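Local coordinates for surface glycoprotein (Trypanosoma brucei, PDB 5KLH) that is of unknown function but, as the bilobed ectodomain of a transmembrane surface antigen of insect-stage trypanosomes, may act as a sensor, at residues G130-T135 and Y148-V153; W98-S103 and G143-Y148. All coordinates share one frame; numbering follows the deposited sequence.

Contact 1: residues G130-T135 and Y148-V153; sequences GGQYST and YCKQEV. With SO4 (sulfate ion), chain C.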
ATOM      1  N   GLY A 130     -11.373  11.135 -14.850  1.00 27.02           N
ATOM      2  CA  GLY A 130     -11.491  12.352 -14.070  1.00 28.94           C
ATOM      3  C   GLY A 130     -10.159  12.982 -13.727  1.00 26.96           C
ATOM      4  O   GLY A 130     -10.076  13.876 -12.880  1.00 26.24           O
ATOM      5  N   GLY A 131      -9.102  12.524 -14.384  1.00 23.41           N
ATOM      6  CA  GLY A 131      -7.789  13.079 -14.131  1.00 18.43           C
ATOM      7  C   GLY A 131      -7.528  14.322 -14.956  1.00 23.59           C
ATOM      8  O   GLY A 131      -8.373  14.746 -15.756  1.00 26.52           O
ATOM      9  N   GLN A 132      -6.367  14.921 -14.730  1.00 21.52           N
ATOM     10  CA  GLN A 132      -5.844  15.968 -15.592  1.00 27.27           C
ATOM     11  C   GLN A 132      -4.562  15.462 -16.221  1.00 21.59           C
ATOM     12  O   GLN A 132      -3.792  14.767 -15.566  1.00 21.78           O
ATOM     13  CB  GLN A 132      -5.601  17.256 -14.802  1.00 25.22           C
ATOM     14  CG  GLN A 132      -6.885  17.998 -14.473  1.00 29.29           C
ATOM     15  CD  GLN A 132      -6.686  19.096 -13.452  1.00 29.71           C
ATOM     16  OE1 GLN A 132      -5.701  19.835 -13.497  1.00 39.56           O
ATOM     17  NE2 GLN A 132      -7.617  19.198 -12.508  1.00 36.60           N
ATOM     18  N   TYR A 133      -4.342  15.777 -17.490  1.00 17.77           N
ATOM     19  CA  TYR A 133      -3.164  15.275 -18.175  1.00 16.81           C
ATOM     20  C   TYR A 133      -2.141  16.368 -18.441  1.00 20.30           C
ATOM     21  O   TYR A 133      -2.482  17.518 -18.726  1.00 21.79           O
ATOM     22  CB  TYR A 133      -3.540  14.591 -19.499  1.00 16.58           C
ATOM     23  CG  TYR A 133      -2.479  13.608 -19.923  1.00 15.33           C
ATOM     24  CD1 TYR A 133      -2.428  12.343 -19.349  1.00 16.03           C
ATOM     25  CD2 TYR A 133      -1.509  13.953 -20.855  1.00 17.54           C
ATOM     26  CE1 TYR A 133      -1.450  11.433 -19.714  1.00 14.84           C
ATOM     27  CE2 TYR A 133      -0.527  13.052 -21.226  1.00 19.15           C
ATOM     28  CZ  TYR A 133      -0.509  11.793 -20.649  1.00 17.24           C
ATOM     29  OH  TYR A 133       0.473  10.904 -21.012  1.00 18.27           O
ATOM     30  N   SER A 134      -0.873  15.993 -18.341  1.00 15.92           N
ATOM     31  CA  SER A 134       0.218  16.870 -18.719  1.00 18.90           C
ATOM     32  C   SER A 134       1.033  16.177 -19.801  1.00 23.09           C
ATOM     33  O   SER A 134       1.654  15.147 -19.538  1.00 19.41           O
ATOM     34  CB  SER A 134       1.086  17.206 -17.508  1.00 22.09           C
ATOM     35  OG  SER A 134       2.218  17.959 -17.882  1.00 23.96           O
ATOM     36  N   THR A 135       1.020  16.724 -21.014  1.00 17.16           N
ATOM     37  CA  THR A 135       1.789  16.139 -22.114  1.00 18.15           C
ATOM     38  C   THR A 135       3.205  16.691 -22.101  1.00 22.02           C
ATOM     39  O   THR A 135       3.406  17.902 -22.032  1.00 22.74           O
ATOM     40  CB  THR A 135       1.125  16.408 -23.479  1.00 17.64           C
ATOM     41  OG1 THR A 135      -0.153  15.755 -23.512  1.00 18.78           O
ATOM     42  CG2 THR A 135       1.989  15.890 -24.617  1.00 20.30           C
ATOM     43  N   TYR A 148       1.881  12.525 -18.232  1.00 16.82           N
ATOM     44  CA  TYR A 148       1.401  11.876 -17.025  1.00 20.35           C
ATOM     45  C   TYR A 148       0.002  12.295 -16.647  1.00 16.82           C
ATOM     46  O   TYR A 148      -0.407  13.442 -16.854  1.00 18.63           O
ATOM     47  CB  TYR A 148       2.354  12.128 -15.845  1.00 17.67           C
ATOM     48  CG  TYR A 148       2.446  13.554 -15.333  1.00 19.69           C
ATOM     49  CD1 TYR A 148       1.613  14.007 -14.313  1.00 23.40           C
ATOM     50  CD2 TYR A 148       3.407  14.422 -15.825  1.00 21.81           C
ATOM     51  CE1 TYR A 148       1.723  15.302 -13.821  1.00 19.65           C
ATOM     52  CE2 TYR A 148       3.527  15.716 -15.334  1.00 25.29           C
ATOM     53  CZ  TYR A 148       2.679  16.147 -14.336  1.00 30.58           C
ATOM     54  OH  TYR A 148       2.784  17.434 -13.851  1.00 30.68           O
ATOM     55  N   CYS A 149      -0.731  11.333 -16.107  1.00 14.41           N
ATOM     56  CA  CYS A 149      -2.058  11.571 -15.586  1.00 16.04           C
ATOM     57  C   CYS A 149      -1.962  11.931 -14.116  1.00 23.10           C
ATOM     58  O   CYS A 149      -1.235  11.282 -13.351  1.00 18.15           O
ATOM     59  CB  CYS A 149      -2.945  10.348 -15.767  1.00 18.83           C
ATOM     60  SG  CYS A 149      -4.647  10.665 -15.307  1.00 23.88           S
ATOM     61  N   LYS A 150      -2.706  12.958 -13.719  1.00 14.95           N
ATOM     62  CA  LYS A 150      -2.606  13.469 -12.362  1.00 18.60           C
ATOM     63  C   LYS A 150      -3.914  13.304 -11.602  1.00 15.07           C
ATOM     64  O   LYS A 150      -4.977  13.678 -12.096  1.00 17.96           O
ATOM     65  CB  LYS A 150      -2.187  14.937 -12.398  1.00 24.23           C
ATOM     66  CG  LYS A 150      -2.157  15.621 -11.057  1.00 23.52           C
ATOM     67  CD  LYS A 150      -1.804  17.094 -11.219  1.00 28.87           C
ATOM     68  CE  LYS A 150      -2.624  17.727 -12.333  1.00 39.23           C
ATOM     69  NZ  LYS A 150      -1.788  17.981 -13.551  1.00 42.14           N
ATOM     70  N   GLN A 151      -3.830  12.727 -10.404  1.00 12.31           N
ATOM     71  CA  GLN A 151      -4.994  12.588  -9.542  1.00 13.80           C
ATOM     72  C   GLN A 151      -4.678  13.126  -8.157  1.00 15.07           C
ATOM     73  O   GLN A 151      -3.580  12.917  -7.643  1.00 16.68           O
ATOM     74  CB  GLN A 151      -5.447  11.126  -9.454  1.00 18.74           C
ATOM     75  CG  GLN A 151      -5.941  10.530 -10.772  1.00 20.55           C
ATOM     76  CD  GLN A 151      -7.360  10.942 -11.134  1.00 27.01           C
ATOM     77  OE1 GLN A 151      -7.965  11.802 -10.488  1.00 22.77           O
ATOM     78  NE2 GLN A 151      -7.903  10.319 -12.180  1.00 23.66           N
ATOM     79  N   GLU A 152      -5.633  13.835  -7.561  1.00 14.44           N
ATOM     80  CA  GLU A 152      -5.471  14.330  -6.193  1.00 14.68           C
ATOM     81  C   GLU A 152      -6.114  13.378  -5.200  1.00 13.07           C
ATOM     82  O   GLU A 152      -7.291  13.027  -5.340  1.00 12.55           O
ATOM     83  CB  GLU A 152      -6.080  15.735  -6.041  1.00 13.31           C
ATOM     84  CG  GLU A 152      -5.625  16.736  -7.099  1.00 14.24           C
ATOM     85  CD  GLU A 152      -4.140  17.066  -7.041  1.00 19.82           C
ATOM     86  OE1 GLU A 152      -3.467  16.773  -6.027  1.00 16.80           O
ATOM     87  OE2 GLU A 152      -3.638  17.636  -8.033  1.00 18.54           O
ATOM     88  N   VAL A 153      -5.334  12.947  -4.211  1.00 11.93           N
ATOM     89  CA  VAL A 153      -5.816  12.009  -3.200  1.00 11.91           C
ATOM     90  C   VAL A 153      -5.514  12.475  -1.780  1.00 12.09           C
ATOM     91  O   VAL A 153      -4.566  13.245  -1.546  1.00 12.73           O
ATOM     92  CB  VAL A 153      -5.205  10.620  -3.401  1.00 11.05           C
ATOM     93  CG1 VAL A 153      -5.532  10.130  -4.798  1.00 14.78           C
ATOM     94  CG2 VAL A 153      -3.689  10.671  -3.227  1.00 11.94           C
TER
HETATM   95  S   SO4 C 301      -3.088  17.849 -23.055  1.00 29.14           S
HETATM   96  O1  SO4 C 301      -2.827  17.830 -24.489  1.00 31.18           O
HETATM   97  O2  SO4 C 301      -4.267  17.026 -22.765  1.00 22.86           O
HETATM   98  O3  SO4 C 301      -1.903  17.331 -22.375  1.00 23.07           O
HETATM   99  O4  SO4 C 301      -3.346  19.216 -22.598  1.00 36.35           O

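Contact 2: residues W98-S103 and G143-Y148; sequences WFSCSS and GEKCGY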
ATOM      1  N   TRP A  98       2.761   8.092 -15.038  1.00 19.54           N
ATOM      2  CA  TRP A  98       3.461   8.484 -16.253  1.00 18.19           C
ATOM      3  C   TRP A  98       3.338   7.454 -17.365  1.00 16.83           C
ATOM      4  O   TRP A  98       3.341   6.256 -17.108  1.00 18.85           O
ATOM      5  CB  TRP A  98       4.943   8.709 -15.956  1.00 14.61           C
ATOM      6  CG  TRP A  98       5.245  10.005 -15.296  1.00 17.58           C
ATOM      7  CD1 TRP A  98       5.066  10.321 -13.980  1.00 23.16           C
ATOM      8  CD2 TRP A  98       5.803  11.162 -15.918  1.00 18.76           C
ATOM      9  NE1 TRP A  98       5.467  11.616 -13.748  1.00 21.87           N
ATOM     10  CE2 TRP A  98       5.928  12.153 -14.921  1.00 24.07           C
ATOM     11  CE3 TRP A  98       6.203  11.464 -17.223  1.00 21.25           C
ATOM     12  CZ2 TRP A  98       6.445  13.420 -15.190  1.00 19.79           C
ATOM     13  CZ3 TRP A  98       6.711  12.723 -17.488  1.00 22.55           C
ATOM     14  CH2 TRP A  98       6.825  13.686 -16.477  1.00 24.09           C
ATOM     15  N   PHE A  99       3.256   7.941 -18.597  1.00 15.45           N
ATOM     16  CA  PHE A  99       3.381   7.084 -19.769  1.00 14.28           C
ATOM     17  C   PHE A  99       4.811   7.157 -20.278  1.00 14.02           C
ATOM     18  O   PHE A  99       5.296   8.229 -20.650  1.00 17.31           O
ATOM     19  CB  PHE A  99       2.400   7.501 -20.873  1.00 15.68           C
ATOM     20  CG  PHE A  99       2.413   6.581 -22.066  1.00 14.19           C
ATOM     21  CD1 PHE A  99       3.329   6.765 -23.091  1.00 15.04           C
ATOM     22  CD2 PHE A  99       1.516   5.531 -22.146  1.00 17.06           C
ATOM     23  CE1 PHE A  99       3.350   5.910 -24.182  1.00 16.78           C
ATOM     24  CE2 PHE A  99       1.526   4.675 -23.229  1.00 15.04           C
ATOM     25  CZ  PHE A  99       2.451   4.875 -24.254  1.00 14.07           C
ATOM     26  N   SER A 100       5.491   6.012 -20.265  1.00 16.70           N
ATOM     27  CA  SER A 100       6.844   5.895 -20.798  1.00 19.75           C
ATOM     28  C   SER A 100       6.769   5.054 -22.061  1.00 15.76           C
ATOM     29  O   SER A 100       6.160   3.981 -22.053  1.00 21.67           O
ATOM     30  CB  SER A 100       7.786   5.244 -19.786  1.00 22.51           C
ATOM     31  OG  SER A 100       7.734   5.912 -18.535  1.00 32.39           O
ATOM     32  N   CYS A 101       7.358   5.540 -23.146  1.00 13.81           N
ATOM     33  CA  CYS A 101       7.303   4.780 -24.389  1.00 15.39           C
ATOM     34  C   CYS A 101       8.304   3.641 -24.308  1.00 16.94           C
ATOM     35  O   CYS A 101       9.510   3.872 -24.207  1.00 18.21           O
ATOM     36  CB  CYS A 101       7.589   5.669 -25.598  1.00 13.94           C
ATOM     37  SG  CYS A 101       7.551   4.783 -27.174  1.00 15.67           S
ATOM     38  N   SER A 102       7.788   2.419 -24.346  1.00 19.51           N
ATOM     39  CA  SER A 102       8.610   1.215 -24.297  1.00 17.37           C
ATOM     40  C   SER A 102       8.364   0.393 -25.549  1.00 15.69           C
ATOM     41  O   SER A 102       7.388   0.634 -26.251  1.00 14.07           O
ATOM     42  CB  SER A 102       8.275   0.400 -23.063  1.00 17.05           C
ATOM     43  OG  SER A 102       6.952  -0.083 -23.169  1.00 19.86           O
ATOM     44  N   SER A 103       9.211  -0.598 -25.806  1.00 15.08           N
ATOM     45  CA  SER A 103       9.053  -1.397 -27.020  1.00 11.97           C
ATOM     46  C   SER A 103       7.684  -2.050 -27.087  1.00 12.87           C
ATOM     47  O   SER A 103       7.126  -2.201 -28.179  1.00 18.06           O
ATOM     48  CB  SER A 103      10.145  -2.470 -27.119  1.00 17.34           C
ATOM     49  OG  SER A 103      11.413  -1.874 -27.338  1.00 22.50           O
ATOM     50  N   GLY A 143      11.614   5.280 -25.410  1.00 19.65           N
ATOM     51  CA  GLY A 143      12.401   5.679 -24.258  1.00 24.88           C
ATOM     52  C   GLY A 143      11.976   6.990 -23.622  1.00 24.90           C
ATOM     53  O   GLY A 143      12.446   7.327 -22.529  1.00 25.93           O
ATOM     54  N   GLU A 144      11.091   7.731 -24.289  1.00 18.62           N
ATOM     55  CA  GLU A 144      10.651   9.023 -23.765  1.00 21.29           C
ATOM     56  C   GLU A 144       9.570   8.903 -22.696  1.00 21.88           C
ATOM     57  O   GLU A 144       8.735   7.999 -22.729  1.00 19.64           O
ATOM     58  CB  GLU A 144      10.132   9.925 -24.898  1.00 17.28           C
ATOM     59  CG  GLU A 144      11.181  10.341 -25.899  1.00 22.23           C
ATOM     60  CD  GLU A 144      10.781  11.586 -26.660  1.00 24.70           C
ATOM     61  OE1 GLU A 144       9.989  11.478 -27.612  1.00 26.59           O
ATOM     62  OE2 GLU A 144      11.256  12.681 -26.296  1.00 38.66           O
ATOM     63  N   LYS A 145       9.599   9.829 -21.743  1.00 23.64           N
ATOM     64  CA  LYS A 145       8.482  10.023 -20.828  1.00 19.01           C
ATOM     65  C   LYS A 145       7.534  10.996 -21.503  1.00 22.02           C
ATOM     66  O   LYS A 145       7.840  12.186 -21.602  1.00 24.55           O
ATOM     67  CB  LYS A 145       8.948  10.576 -19.479  1.00 17.45           C
ATOM     68  CG  LYS A 145      10.097   9.798 -18.855  1.00 24.30           C
ATOM     69  CD  LYS A 145       9.663   8.386 -18.527  1.00 33.13           C
ATOM     70  CE  LYS A 145      10.813   7.537 -17.988  1.00 40.61           C
ATOM     71  NZ  LYS A 145      10.365   6.131 -17.703  1.00 35.08           N
ATOM     72  N   CYS A 146       6.399  10.497 -21.975  1.00 16.11           N
ATOM     73  CA  CYS A 146       5.572  11.282 -22.890  1.00 15.96           C
ATOM     74  C   CYS A 146       4.578  12.191 -22.194  1.00 18.70           C
ATOM     75  O   CYS A 146       4.200  13.235 -22.731  1.00 18.52           O
ATOM     76  CB  CYS A 146       4.842  10.343 -23.846  1.00 20.36           C
ATOM     77  SG  CYS A 146       6.004   9.251 -24.679  1.00 17.15           S
ATOM     78  N   GLY A 147       4.155  11.806 -21.000  1.00 15.02           N
ATOM     79  CA  GLY A 147       3.220  12.620 -20.249  1.00 17.81           C
ATOM     80  C   GLY A 147       2.761  11.898 -19.007  1.00 21.65           C
ATOM     81  O   GLY A 147       3.212  10.782 -18.740  1.00 18.47           O
ATOM     82  N   TYR A 148       1.881  12.525 -18.232  1.00 16.82           N
ATOM     83  CA  TYR A 148       1.401  11.876 -17.025  1.00 20.35           C
ATOM     84  C   TYR A 148       0.002  12.295 -16.647  1.00 16.82           C
ATOM     85  O   TYR A 148      -0.407  13.442 -16.854  1.00 18.63           O
ATOM     86  CB  TYR A 148       2.354  12.128 -15.845  1.00 17.67           C
ATOM     87  CG  TYR A 148       2.446  13.554 -15.333  1.00 19.69           C
ATOM     88  CD1 TYR A 148       1.613  14.007 -14.313  1.00 23.40           C
ATOM     89  CD2 TYR A 148       3.407  14.422 -15.825  1.00 21.81           C
ATOM     90  CE1 TYR A 148       1.723  15.302 -13.821  1.00 19.65           C
ATOM     91  CE2 TYR A 148       3.527  15.716 -15.334  1.00 25.29           C
ATOM     92  CZ  TYR A 148       2.679  16.147 -14.336  1.00 30.58           C
ATOM     93  OH  TYR A 148       2.784  17.434 -13.851  1.00 30.68           O
TER

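Contact 1: residues G130-T135 and Y148-V153
Tyr148 and Ser134 meet as a hydrogen-bonded antiparallel pair: the backbone bond from Ser134 N to Tyr148 O measures 3.0 Å and is answered by one from Tyr148 N to Ser134 O. On the face they share, Ser134 CB sits over the Tyr148 ring, 3.9 Å from its centroid and 23° off the normal, a CH-pi contact. Tyr148 has CG between the backbone N and the carbonyl carbon (chi1 67°), and the ring that follows turns its face to this CB. Gln132 and Lys150 form a second such pair, their side chains touching between CB of Gln132 and CE of Lys150 (3.9 Å).

The other face carries Tyr133 and Cys149. Tyr148 O lies over one side of the Tyr133 ring, 3.4 Å from CD1 of Tyr133, while that CD1 stands 4.1 Å from Cys149 CB. Outward from here, Tyr133 OH is hydrogen-bonded to His119 and Cys149 is disulfide-bonded to Cys126, both on helix 116-128; a sulfate, probably from the crystallisation liquor, takes a bond from Thr135 OG1. Gly130, at positive phi, ends that helix in a Schellman motif, after which the chain enters a beta hairpin of strands 132-135 and 145-164, joined through the disulfide to the helix.

Contact 2: residues W98-S103 and G143-Y148
Trp98 lies alongside Tyr148, the two side chains pointing the same way. Tyr148 CB projects onto the five-membered ring of Trp98, 3.5 Å from its centroid and only 6° off the normal, which defines a CH-pi contact over the face. Farther out, Tyr148 CD2 comes to 3.3 Å from Trp98 CZ2, but the planes are inclined at 32°, so the pair is oblique. Trp98 has CG anti to its carbonyl carbon, beside the backbone N; on the six-membered ring, CE3 comes within 3.7 Å of Lys145 CB, and the lysine chain crosses the indole at about a right angle. The indole NE1 is hydrogen-bonded to Glu96 of the same strand.

Lys145 is bent at chi2 (-64°), which turns CD toward Ser100, and beyond it the chain runs extended until NZ donates a 2.8 Å bond to Ser100 OG. These residues lie on one face of an antiparallel pair of strands, 85-100 and 145-164. Between the bridges Trp98-Tyr148 and Ser100-Lys145 lies a beta bulge, Cys146 and Gly147 facing the single Phe99; Cys146 has the helical backbone angles of the first position of a classic bulge, but Gly147 is more extended. Phe99 O accepts from Cys146 N and Phe99 N donates to Gly147 O, whereas the buried Gly147 N has no partner in the model, a further departure from the classic type.

On the opposite face, Phe99 has CG anti to the backbone N, and the SG of Cys146 lies at the edge of its ring, in the ring plane, 5.2 Å from the centroid, a sulfur-aromatic contact. Cys146 SG also packs 4.0 Å from Cys101 CB. Each cysteine is in a different disulfide, Cys146 with Cys140 and Cys101 with Cys115. Past the strand ends, Cys101 N donates to Glu144 O and Cys101 O accepts from Gly143 N at 2.8 Å.

Overall arrangement
From the N terminus, strand 85-100 delivers residues 98-103. The chain then runs through a loop and helix 116-128 to residues 130-135, passes a second loop, and comes through residues 143 and 144 into strand 145-164, which supplies the rest of 143-148 and all of 148-153. Contact 2 thereby closes a 39-residue excursion that includes the helix, and contact 1 a 12-residue one. Their segments alternate along the chain, so the two loops cross. Tyr148 belongs to both, and strand 145-164 lies between strands 85-100 and 132-135 in one sheet. With centres about 15 Å apart, the contacts also touch directly: Tyr133 OH packs 3.2 Å from Gly147 C.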